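Local atomic coordinates of pseudoperoxidase (Leishmania major, PDB entry 5VIA), a protein that binds heme b in a fold of the peroxidase family, though as a pseudoperoxidase it may lack the peroxidase activity generally assigned to that family. Residues Glu28-Pro31 with Asp32-Ala35; Ala34-Ser37 with Ile38-Ala41; Asp67-Ala70 with Gly71-Tyr75. All coordinates share one frame; numbering follows the deposited sequence.

Interactions 1 and 2 follow each other along the chain, sharing A34 and A35, with centres about 10 Å apart: the first turns from helix 16-29 into helix 33-49, the second continues along that helix beside the heme. Interaction 3 lies on helix 67-79, its centre about 12 Å from that of interaction 1 and about 11 Å from that of interaction 2. It reaches interaction 1 through a salt bridge, R30 NH2 to D68 OD2 at 2.8 Å. It reaches interaction 2 by packing, T36 CG2 to V69 CG2 at 3.5 Å. Helix 33-49 lies between the heme and helix 67-79, and the side chain of V69 remains about 7 Å from the heme.

Interaction 1. Residues Glu28-Pro31 with Asp32-Ala35; sequences EFRP and DLAA. With HEM (protoporphyrin IX containing Fe), chain B.
R30 and D32 meet side-on. NE of R30 donates to OD1 of D32 at 3.3 Å and NH2 of R30 to OD2 of D32 at 3.2 Å, each on the oxygen's syn lone pair. The guanidinium and carboxylate planes lie 12° apart, and both bonds are straight, so the paired grip holds the two groups almost coplanar and restrains rotation of the carboxylate. For D32 this takes a first torsion that sets CG between its own backbone N and carbonyl carbon (chi1 58°), turning the carboxylate back toward R30. The closer acidic partner of NH2 of R30 is D68 OD2 on helix 67-79, so the arginine is shared between two acids. L33 comes from another side: its CD1 lies over one face of the guanidinium, off toward the rim, 3.8 Å from CZ of R30, while CD2 of L33 approaches NH2 of R30 to 3.6 Å. The polar rim of R30 therefore serves two aspartates while L33 packs on one face. A water bridges P31 O and A35 N where the turn runs into helix 33-49. In the backbone, the bond from L33 N to R30 O, 3.1 Å long, closes a type I beta turn, R30 to L33, which links helix 16-29 to the helix that carries A35 into the heme pocket.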
loop_
_atom_site.group_PDB
_atom_site.type_symbol
_atom_site.label_atom_id
_atom_site.label_comp_id
_atom_site.label_asym_id
_atom_site.label_seq_id
_atom_site.Cartn_x
_atom_site.Cartn_y
_atom_site.Cartn_z
ATOM N N GLU A 28 17.528 -5.821 -2.399
ATOM C CA GLU A 28 18.641 -6.250 -1.565
ATOM C C GLU A 28 19.650 -5.125 -1.306
ATOM O O GLU A 28 20.309 -5.106 -0.264
ATOM C CB GLU A 28 19.306 -7.504 -2.153
ATOM C CG GLU A 28 18.482 -8.770 -1.898
ATOM C CD GLU A 28 18.838 -9.932 -2.804
ATOM O OE1 GLU A 28 19.861 -9.870 -3.514
ATOM O OE2 GLU A 28 18.079 -10.922 -2.802
ATOM N N PHE A 29 19.757 -4.182 -2.240
ATOM C CA PHE A 29 20.641 -3.026 -2.064
ATOM C C PHE A 29 19.890 -1.793 -1.572
ATOM O O PHE A 29 20.468 -0.940 -0.896
ATOM C CB PHE A 29 21.386 -2.702 -3.360
ATOM C CG PHE A 29 22.648 -3.489 -3.543
ATOM C CD1 PHE A 29 23.733 -3.286 -2.696
ATOM C CD2 PHE A 29 22.758 -4.430 -4.561
ATOM C CE1 PHE A 29 24.906 -4.011 -2.852
ATOM C CE2 PHE A 29 23.923 -5.156 -4.727
ATOM C CZ PHE A 29 25.006 -4.944 -3.871
ATOM N N ARG A 30 18.605 -1.708 -1.917
ATOM C CA ARG A 30 17.735 -0.632 -1.453
ATOM C C ARG A 30 16.529 -1.239 -0.726
ATOM O O ARG A 30 15.424 -1.265 -1.274
ATOM C CB ARG A 30 17.241 0.215 -2.639
ATOM C CG ARG A 30 18.325 1.039 -3.345
ATOM C CD ARG A 30 18.740 2.248 -2.509
ATOM N NE ARG A 30 17.571 3.014 -2.062
ATOM C CZ ARG A 30 17.200 4.196 -2.550
ATOM N NH1 ARG A 30 17.903 4.783 -3.510
ATOM N NH2 ARG A 30 16.114 4.796 -2.073
ATOM N N PRO A 31 16.746 -1.735 0.507
ATOM C CA PRO A 31 15.711 -2.440 1.274
ATOM C C PRO A 31 14.490 -1.582 1.543
ATOM O O PRO A 31 13.415 -2.127 1.757
ATOM C CB PRO A 31 16.410 -2.757 2.600
ATOM C CG PRO A 31 17.856 -2.711 2.306
ATOM C CD PRO A 31 18.024 -1.667 1.243
ATOM N N ASP A 32 14.662 -0.262 1.545
ATOM C CA ASP A 32 13.569 0.654 1.847
ATOM C C ASP A 32 12.546 0.725 0.724
ATOM O O ASP A 32 11.393 1.097 0.950
ATOM C CB ASP A 32 14.111 2.058 2.138
ATOM C CG ASP A 32 14.927 2.632 0.989
ATOM O OD1 ASP A 32 16.045 2.126 0.712
ATOM O OD2 ASP A 32 14.461 3.620 0.375
ATOM N N LEU A 33 12.974 0.380 -0.489
ATOM C CA LEU A 33 12.112 0.501 -1.668
ATOM C C LEU A 33 11.133 -0.655 -1.824
ATOM O O LEU A 33 10.242 -0.615 -2.681
ATOM C CB LEU A 33 12.962 0.659 -2.931
ATOM C CG LEU A 33 13.815 1.929 -2.943
ATOM C CD1 LEU A 33 14.515 2.111 -4.276
ATOM C CD2 LEU A 33 12.938 3.134 -2.624
ATOM N N ALA A 34 11.285 -1.691 -1.010
ATOM C CA ALA A 34 10.327 -2.792 -1.059
ATOM C C ALA A 34 8.972 -2.316 -0.586
ATOM O O ALA A 34 7.943 -2.529 -1.260
ATOM C CB ALA A 34 10.802 -3.957 -0.222
ATOM N N ALA A 35 8.940 -1.674 0.578
ATOM C CA ALA A 35 7.657 -1.173 1.058
ATOM C C ALA A 35 7.103 -0.052 0.164
ATOM O O ALA A 35 5.887 0.038 -0.058
ATOM C CB ALA A 35 7.750 -0.736 2.506
HETATM C CHA HEM B . 2.636 4.509 4.056
HETATM C CHB HEM B . -1.681 6.367 5.349
HETATM C CHC HEM B . -3.788 2.949 2.618
HETATM C CHD HEM B . 0.478 0.684 1.954
HETATM C C1A HEM B . 1.652 5.326 4.558
HETATM C C2A HEM B . 1.899 6.588 5.218
HETATM C C3A HEM B . 0.728 7.110 5.571
HETATM C C4A HEM B . -0.325 6.187 5.153
HETATM C CMA HEM B . 0.511 8.448 6.301
HETATM C CAA HEM B . 3.289 7.232 5.419
HETATM C CBA HEM B . 3.639 7.788 4.025
HETATM C CGA HEM B . 4.990 8.468 3.980
HETATM O O1A HEM B . 5.174 9.481 4.700
HETATM O O2A HEM B . 5.870 8.018 3.196
HETATM C C1B HEM B . -2.656 5.628 4.708
HETATM C C2B HEM B . -4.085 5.820 4.781
HETATM C C3B HEM B . -4.686 4.898 4.014
HETATM C C4B HEM B . -3.641 4.043 3.453
HETATM C CMB HEM B . -4.778 6.934 5.580
HETATM C CAB HEM B . -6.223 4.796 3.842
HETATM C CBB HEM B . -6.785 4.287 2.740
HETATM C C1C HEM B . -2.837 2.033 2.206
HETATM C C2C HEM B . -3.075 0.816 1.417
HETATM C C3C HEM B . -1.876 0.198 1.236
HETATM C C4C HEM B . -0.862 1.000 1.905
HETATM C CMC HEM B . -4.474 0.384 0.895
HETATM C CAC HEM B . -1.465 -1.088 0.482
HETATM C CBC HEM B . -2.305 -1.786 -0.295
HETATM C C1D HEM B . 1.465 1.487 2.472
HETATM C C2D HEM B . 2.876 1.161 2.503
HETATM C C3D HEM B . 3.552 2.355 3.163
HETATM C C4D HEM B . 2.479 3.281 3.463
HETATM C CMD HEM B . 3.556 -0.123 1.979
HETATM C CAD HEM B . 5.070 2.540 3.425
HETATM C CBD HEM B . 5.618 3.178 2.142
HETATM C CGD HEM B . 7.096 3.465 2.247
HETATM O O1D HEM B . 7.640 4.173 1.348
HETATM O O2D HEM B . 7.719 2.991 3.230
HETATM N NA HEM B . 0.279 5.103 4.540
HETATM N NB HEM B . -2.419 4.535 3.902
HETATM N NC HEM B . -1.469 2.107 2.486
HETATM N ND HEM B . 1.265 2.734 3.057
HETATM FE FE HEM B . -0.581 3.679 3.469
HETATM O O HOH W 1 10.872 -2.019 2.601
#

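Interaction 2. Residues Ala34-Ser37 with Ile38-Ala41; sequences AATS and IRTA. With HEM (protoporphyrin IX containing Fe), chain B.
I38, R39 and T40 give their backbone N-H groups to the carbonyls of A34, A35 and T36 in regular i to i+4 helical bonds, the bond from A41 N to S37 O being weak. T36 O takes a second donor: T40 OG1 reaches it at 2.8 Å, and this hydroxyl and the T40 N-H come to the oxygen from opposite faces of its carbonyl plane. With chi1 at -58°, OG1 of T40 sits beside its own backbone N and is turned back along the helix, so a buried hydroxyl is satisfied within the helix itself.

The side chain of T36 turns to the heme, OG1 donating to propionate oxygen O1D of the heme at 2.7 Å; D32 O, one turn earlier, is a second, competing acceptor for the single hydroxyl hydrogen. This stretch is consistent with the distal helix of heme peroxidases, running past the side of the porphyrin on which C60 coordinates the iron, with H159 as the other axial ligand. R39 keeps to that side. Its CG stands anti to the backbone N (chi1 172°), laying the aliphatic part over the face of pyrrole D, with CB of R39 3.7 Å from C2D of the heme and CD of R39 4.0 Å from C4D of the heme. The chain then bends at chi3, and the guanidinium presents an edge to CBD of the propionate arm. NH1 of R39 bonds to C60 O and V62 O, and NH2 of R39 to R64 O, so backbone carbonyls of the ligand-bearing loop hold the buried guanidinium. I38 adds an apolar touch, its CG2 3.8 Å from the heme methyl CMD, and A35 O lies 3.1 Å from that same methyl.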
loop_
_atom_site.group_PDB
_atom_site.type_symbol
_atom_site.label_atom_id
_atom_site.label_comp_id
_atom_site.label_asym_id
_atom_site.label_seq_id
_atom_site.Cartn_x
_atom_site.Cartn_y
_atom_site.Cartn_z
ATOM N N ALA A 34 11.285 -1.691 -1.010
ATOM C CA ALA A 34 10.327 -2.792 -1.059
ATOM C C ALA A 34 8.972 -2.316 -0.586
ATOM O O ALA A 34 7.943 -2.529 -1.260
ATOM C CB ALA A 34 10.802 -3.957 -0.222
ATOM N N ALA A 35 8.940 -1.674 0.578
ATOM C CA ALA A 35 7.657 -1.173 1.058
ATOM C C ALA A 35 7.103 -0.052 0.164
ATOM O O ALA A 35 5.887 0.038 -0.058
ATOM C CB ALA A 35 7.750 -0.736 2.506
ATOM N N THR A 36 7.974 0.807 -0.356
ATOM C CA THR A 36 7.495 1.859 -1.250
ATOM C C THR A 36 6.881 1.254 -2.533
ATOM O O THR A 36 5.889 1.776 -3.068
ATOM C CB THR A 36 8.594 2.866 -1.605
ATOM O OG1 THR A 36 9.374 3.168 -0.434
ATOM C CG2 THR A 36 7.954 4.150 -2.140
ATOM N N SER A 37 7.449 0.147 -3.011
ATOM C CA SER A 37 6.898 -0.519 -4.185
ATOM C C SER A 37 5.521 -1.101 -3.873
ATOM O O SER A 37 4.651 -1.144 -4.742
ATOM C CB SER A 37 7.840 -1.612 -4.688
ATOM O OG SER A 37 9.135 -1.081 -4.957
ATOM N N ILE A 38 5.318 -1.535 -2.632
ATOM C CA ILE A 38 4.017 -2.042 -2.213
ATOM C C ILE A 38 3.029 -0.888 -2.176
ATOM O O ILE A 38 1.917 -1.005 -2.694
ATOM C CB ILE A 38 4.070 -2.710 -0.826
ATOM C CG1 ILE A 38 4.919 -3.977 -0.884
ATOM C CG2 ILE A 38 2.645 -3.018 -0.311
ATOM C CD1 ILE A 38 5.173 -4.584 0.480
ATOM N N ARG A 39 3.442 0.237 -1.585
ATOM C CA ARG A 39 2.585 1.412 -1.561
ATOM C C ARG A 39 2.170 1.808 -2.982
ATOM O O ARG A 39 1.027 2.177 -3.218
ATOM C CB ARG A 39 3.263 2.605 -0.882
ATOM C CG ARG A 39 2.421 3.870 -1.060
ATOM C CD ARG A 39 2.782 4.998 -0.106
ATOM N NE ARG A 39 3.946 5.724 -0.536
ATOM C CZ ARG A 39 3.925 6.795 -1.319
ATOM N NH1 ARG A 39 2.780 7.271 -1.785
ATOM N NH2 ARG A 39 5.061 7.380 -1.637
ATOM N N THR A 40 3.116 1.711 -3.912
ATOM C CA THR A 40 2.866 2.034 -5.310
ATOM C C THR A 40 1.709 1.235 -5.927
ATOM O O THR A 40 1.004 1.743 -6.793
ATOM C CB THR A 40 4.142 1.842 -6.122
ATOM O OG1 THR A 40 5.165 2.681 -5.569
ATOM C CG2 THR A 40 3.926 2.249 -7.550
ATOM N N ALA A 41 1.505 -0.004 -5.490
ATOM C CA ALA A 41 0.390 -0.782 -6.030
ATOM C C ALA A 41 -0.921 -0.124 -5.634
ATOM O O ALA A 41 -1.880 -0.115 -6.415
ATOM C CB ALA A 41 0.436 -2.206 -5.548
HETATM C CHA HEM B . 2.636 4.509 4.056
HETATM C CHB HEM B . -1.681 6.367 5.349
HETATM C CHC HEM B . -3.788 2.949 2.618
HETATM C CHD HEM B . 0.478 0.684 1.954
HETATM C C1A HEM B . 1.652 5.326 4.558
HETATM C C2A HEM B . 1.899 6.588 5.218
HETATM C C3A HEM B . 0.728 7.110 5.571
HETATM C C4A HEM B . -0.325 6.187 5.153
HETATM C CMA HEM B . 0.511 8.448 6.301
HETATM C CAA HEM B . 3.289 7.232 5.419
HETATM C CBA HEM B . 3.639 7.788 4.025
HETATM C CGA HEM B . 4.990 8.468 3.980
HETATM O O1A HEM B . 5.174 9.481 4.700
HETATM O O2A HEM B . 5.870 8.018 3.196
HETATM C C1B HEM B . -2.656 5.628 4.708
HETATM C C2B HEM B . -4.085 5.820 4.781
HETATM C C3B HEM B . -4.686 4.898 4.014
HETATM C C4B HEM B . -3.641 4.043 3.453
HETATM C CMB HEM B . -4.778 6.934 5.580
HETATM C CAB HEM B . -6.223 4.796 3.842
HETATM C CBB HEM B . -6.785 4.287 2.740
HETATM C C1C HEM B . -2.837 2.033 2.206
HETATM C C2C HEM B . -3.075 0.816 1.417
HETATM C C3C HEM B . -1.876 0.198 1.236
HETATM C C4C HEM B . -0.862 1.000 1.905
HETATM C CMC HEM B . -4.474 0.384 0.895
HETATM C CAC HEM B . -1.465 -1.088 0.482
HETATM C CBC HEM B . -2.305 -1.786 -0.295
HETATM C C1D HEM B . 1.465 1.487 2.472
HETATM C C2D HEM B . 2.876 1.161 2.503
HETATM C C3D HEM B . 3.552 2.355 3.163
HETATM C C4D HEM B . 2.479 3.281 3.463
HETATM C CMD HEM B . 3.556 -0.123 1.979
HETATM C CAD HEM B . 5.070 2.540 3.425
HETATM C CBD HEM B . 5.618 3.178 2.142
HETATM C CGD HEM B . 7.096 3.465 2.247
HETATM O O1D HEM B . 7.640 4.173 1.348
HETATM O O2D HEM B . 7.719 2.991 3.230
HETATM N NA HEM B . 0.279 5.103 4.540
HETATM N NB HEM B . -2.419 4.535 3.902
HETATM N NC HEM B . -1.469 2.107 2.486
HETATM N ND HEM B . 1.265 2.734 3.057
HETATM FE FE HEM B . -0.581 3.679 3.469
#

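Interaction 3. Residues Asp67-Ala70 with Gly71-Tyr75; sequences DDVA and GIMNY
N74 turns one face of its side-chain amide to A70 O, which stands almost directly above the amide carbon: CG of N74 is 3.0 Å from A70 O. The approach is to the face, so although ND2 of N74 comes within 3.1 Å of A70 O, its N-H groups lie in the amide plane and point past the oxygen, and no hydrogen bond forms there. A first torsion of -66° sets CG of N74 beside its own backbone N and folds the amide back over the preceding turn. A70 O is nevertheless engaged in the backbone, accepting from N74 N at 2.9 Å.

The same i to i+4 pattern runs through G71, I72 and M73, which donate to the carbonyls of D67, D68 and V69. The bond from M73 N to V69 O is the straightest of the set, with an N-H...O angle of 166°. V69 and M73 lie side by side and point the same way, CG1 of V69 touching CE of M73 at 3.7 Å. M73 bends at chi2 (-68°), which carries its methyl back along the helix to the valine; its CG also packs against V69 O at 3.1 Å. Together they form an apolar strip: V69 packs on T36 and T40 of helix 33-49, and M73 on A89 and A92 of helix 85-99. I72, on a neighbouring flank, meets L33 as well as Q26 and F27 of helix 16-29, while N74 belongs to the exposed side.

This is the pattern of an amphipathic alpha-helix, here packing helix 67-79 behind the heme-lining helix 33-49 of the peroxidase fold.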
loop_
_atom_site.group_PDB
_atom_site.type_symbol
_atom_site.label_atom_id
_atom_site.label_comp_id
_atom_site.label_asym_id
_atom_site.label_seq_id
_atom_site.Cartn_x
_atom_site.Cartn_y
_atom_site.Cartn_z
ATOM N N ASP A 67 10.105 8.510 -6.764
ATOM C CA ASP A 67 11.193 8.628 -7.743
ATOM C C ASP A 67 12.103 7.401 -7.764
ATOM O O ASP A 67 12.484 6.916 -8.836
ATOM C CB ASP A 67 12.053 9.875 -7.478
ATOM C CG ASP A 67 11.444 11.153 -8.043
ATOM O OD1 ASP A 67 10.461 11.071 -8.809
ATOM O OD2 ASP A 67 11.971 12.253 -7.735
ATOM N N ASP A 68 12.470 6.919 -6.579
ATOM C CA ASP A 68 13.395 5.798 -6.478
ATOM C C ASP A 68 12.702 4.514 -6.957
ATOM O O ASP A 68 13.307 3.703 -7.665
ATOM C CB ASP A 68 13.943 5.659 -5.050
ATOM C CG ASP A 68 14.964 6.738 -4.697
ATOM O OD1 ASP A 68 15.574 7.321 -5.616
ATOM O OD2 ASP A 68 15.173 7.001 -3.493
ATOM N N VAL A 69 11.430 4.347 -6.599
ATOM C CA VAL A 69 10.632 3.237 -7.127
ATOM C C VAL A 69 10.535 3.293 -8.646
ATOM O O VAL A 69 10.667 2.270 -9.311
ATOM C CB VAL A 69 9.209 3.213 -6.535
ATOM C CG1 VAL A 69 8.298 2.257 -7.319
ATOM C CG2 VAL A 69 9.279 2.787 -5.100
ATOM N N ALA A 70 10.318 4.489 -9.192
ATOM C CA ALA A 70 10.251 4.651 -10.637
ATOM C C ALA A 70 11.584 4.262 -11.255
ATOM O O ALA A 70 11.627 3.752 -12.374
ATOM C CB ALA A 70 9.885 6.070 -11.005
ATOM N N GLY A 71 12.667 4.512 -10.522
ATOM C CA GLY A 71 13.986 4.036 -10.905
ATOM C C GLY A 71 14.018 2.524 -11.103
ATOM O O GLY A 71 14.492 2.043 -12.133
ATOM N N ILE A 72 13.517 1.772 -10.128
ATOM C CA ILE A 72 13.478 0.312 -10.236
ATOM C C ILE A 72 12.542 -0.162 -11.364
ATOM O O ILE A 72 12.870 -1.086 -12.113
ATOM C CB ILE A 72 13.088 -0.340 -8.881
ATOM C CG1 ILE A 72 14.186 -0.082 -7.834
ATOM C CG2 ILE A 72 12.842 -1.848 -9.035
ATOM C CD1 ILE A 72 14.019 -0.880 -6.541
ATOM N N MET A 73 11.385 0.484 -11.486
ATOM C CA MET A 73 10.427 0.161 -12.535
ATOM C C MET A 73 11.035 0.333 -13.914
ATOM O O MET A 73 10.787 -0.477 -14.810
ATOM C CB MET A 73 9.195 1.057 -12.425
ATOM C CG MET A 73 8.477 0.994 -11.098
ATOM S SD MET A 73 7.693 -0.599 -10.816
ATOM C CE MET A 73 6.590 -0.186 -9.460
ATOM N N ASN A 74 11.825 1.394 -14.085
ATOM C CA ASN A 74 12.522 1.630 -15.341
ATOM C C ASN A 74 13.559 0.544 -15.606
ATOM O O ASN A 74 13.760 0.138 -16.753
ATOM C CB ASN A 74 13.190 3.016 -15.359
ATOM C CG ASN A 74 12.180 4.163 -15.329
ATOM O OD1 ASN A 74 11.018 3.999 -15.718
ATOM N ND2 ASN A 74 12.625 5.332 -14.860
ATOM N N TYR A 75 14.222 0.080 -14.548
ATOM C CA TYR A 75 15.189 -1.005 -14.690
ATOM C C TYR A 75 14.489 -2.287 -15.117
ATOM O O TYR A 75 14.936 -2.963 -16.040
ATOM C CB TYR A 75 15.968 -1.260 -13.398
ATOM C CG TYR A 75 16.892 -2.451 -13.515
ATOM C CD1 TYR A 75 18.131 -2.328 -14.121
ATOM C CD2 TYR A 75 16.518 -3.702 -13.032
ATOM C CE1 TYR A 75 18.972 -3.408 -14.242
ATOM C CE2 TYR A 75 17.360 -4.792 -13.152
ATOM C CZ TYR A 75 18.583 -4.635 -13.756
ATOM O OH TYR A 75 19.430 -5.714 -13.882
#